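Local coordinates for protein adhesin (Neisseria meningitidis, PDB 5MY7) that probably acts as an adhesin and inhibits lysozyme, at residues 66-71 with 88-93. Numbering follows the deposited sequence.
Sequences KRVQMP and GGYVLG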
# COMPACT_ATOMS: atom_id res chain seq x y z
N LYS A 66 13.30 -7.16 0.77
CA LYS A 66 13.61 -6.14 -0.20
C LYS A 66 12.55 -5.03 -0.16
O LYS A 66 11.31 -5.30 -0.14
CB LYS A 66 13.68 -6.75 -1.59
CG LYS A 66 13.92 -5.68 -2.67
CD LYS A 66 14.00 -6.21 -4.08
CE LYS A 66 14.21 -5.13 -5.13
NZ LYS A 66 15.47 -4.34 -4.90
N ARG A 67 13.02 -3.78 -0.16
CA ARG A 67 12.15 -2.63 -0.18
C ARG A 67 11.59 -2.48 -1.64
O ARG A 67 12.36 -2.31 -2.60
CB ARG A 67 12.89 -1.40 0.32
CG ARG A 67 12.02 -0.23 0.58
CD ARG A 67 12.63 0.79 1.54
NE ARG A 67 12.60 0.39 2.97
CZ ARG A 67 11.50 0.23 3.74
NH1 ARG A 67 10.22 0.42 3.28
NH2 ARG A 67 11.70 -0.14 5.02
N VAL A 68 10.27 -2.55 -1.74
CA VAL A 68 9.52 -2.36 -3.04
C VAL A 68 8.75 -1.05 -2.98
O VAL A 68 7.76 -0.95 -2.24
CB VAL A 68 8.59 -3.57 -3.28
CG1 VAL A 68 7.78 -3.42 -4.58
CG2 VAL A 68 9.43 -4.88 -3.28
N GLN A 69 9.23 -0.04 -3.73
CA GLN A 69 8.57 1.29 -3.71
C GLN A 69 7.54 1.39 -4.86
O GLN A 69 7.86 1.17 -6.02
CB GLN A 69 9.60 2.46 -3.78
CG GLN A 69 8.89 3.82 -3.59
CD GLN A 69 9.74 5.00 -3.22
OE1 GLN A 69 10.72 4.90 -2.49
NE2 GLN A 69 9.34 6.16 -3.71
N MET A 70 6.31 1.67 -4.49
CA MET A 70 5.17 1.76 -5.45
C MET A 70 4.62 3.19 -5.48
O MET A 70 4.03 3.67 -4.50
CB MET A 70 4.08 0.78 -4.98
CG MET A 70 4.53 -0.69 -4.96
SD MET A 70 3.37 -1.83 -4.14
CE MET A 70 3.95 -1.56 -2.47
N PRO A 71 4.86 3.92 -6.60
CA PRO A 71 4.35 5.31 -6.66
C PRO A 71 2.81 5.37 -6.67
O PRO A 71 2.19 4.48 -7.28
CB PRO A 71 4.83 5.80 -8.03
CG PRO A 71 5.00 4.56 -8.83
CD PRO A 71 5.51 3.54 -7.85
N GLY A 88 2.99 -4.40 -14.37
CA GLY A 88 4.22 -5.19 -14.31
C GLY A 88 4.96 -5.25 -12.99
O GLY A 88 5.89 -6.07 -12.83
N GLY A 89 4.58 -4.37 -12.07
CA GLY A 89 5.09 -4.37 -10.73
C GLY A 89 4.06 -4.86 -9.69
O GLY A 89 2.92 -5.26 -9.99
N TYR A 90 4.47 -4.78 -8.43
CA TYR A 90 3.54 -4.99 -7.31
C TYR A 90 2.54 -3.83 -7.26
O TYR A 90 2.91 -2.66 -7.53
CB TYR A 90 4.30 -5.11 -5.95
CG TYR A 90 5.01 -6.46 -5.79
CD1 TYR A 90 6.31 -6.65 -6.27
CD2 TYR A 90 4.41 -7.51 -5.11
CE1 TYR A 90 6.95 -7.87 -6.12
CE2 TYR A 90 5.05 -8.74 -4.95
CZ TYR A 90 6.32 -8.91 -5.46
OH TYR A 90 6.98 -10.12 -5.31
N VAL A 91 1.31 -4.13 -6.81
CA VAL A 91 0.24 -3.12 -6.70
C VAL A 91 -0.43 -3.21 -5.33
O VAL A 91 -0.95 -4.29 -4.94
CB VAL A 91 -0.81 -3.31 -7.84
CG1 VAL A 91 -1.99 -2.34 -7.67
CG2 VAL A 91 -0.15 -3.10 -9.21
N LEU A 92 -0.45 -2.08 -4.62
CA LEU A 92 -1.10 -1.97 -3.31
C LEU A 92 -2.43 -1.23 -3.43
O LEU A 92 -2.47 -0.14 -4.00
CB LEU A 92 -0.17 -1.33 -2.28
CG LEU A 92 -0.64 -1.29 -0.79
CD1 LEU A 92 0.58 -1.23 0.12
CD2 LEU A 92 -1.58 -0.14 -0.42
N GLY A 93 -3.51 -1.81 -2.87
CA GLY A 93 -4.81 -1.15 -2.82
C GLY A 93 -5.30 -0.94 -1.37
O GLY A 93 -5.10 -1.83 -0.49
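Met70 gives the largest share of this contact, its thioether laid against the backbone of Tyr90 and Leu92. Met70 SD lies 3.5 Å from Tyr90 O and 3.9 Å from Leu92 N, so the sulfur borders the chain just where it enters the strand starting at Val91. Met70 CG comes within 3.6 Å of the same Tyr90 O.

Apolar side-chain contacts form the second group. The Met70 chain bends at chi3 (-84°), which sets Met70 CE 4.1 Å from Leu92 CB, and the two side chains cross at about a right angle. Val68 and Tyr90 are again roughly perpendicular. Val68 CG1, anti to the backbone N (chi1 179°), is 3.9 Å from Tyr90 CD1 and approaches the ring obliquely; it also lies 4.1 Å from Tyr90 CB. Met70 SD touches that CB as well, at 3.9 Å, so Tyr90 CB meets both Met70 SD and Val68 CG1.

The nearest CA pair, Met70 and Val91, is 7.0 Å apart, and side chains of 66-71 reach both side chains and backbone of 88-93. Ala61 and Tyr84 also touch Met70, while Leu92 also touches Ile107 and Ile109. Strand 66-71, an outermost strand of one four-stranded antiparallel sheet, thus packs on strand 91-94 of the other and on Tyr90, just ahead of it, a largely apolar sheet-to-sheet interface within the ACP-like domain.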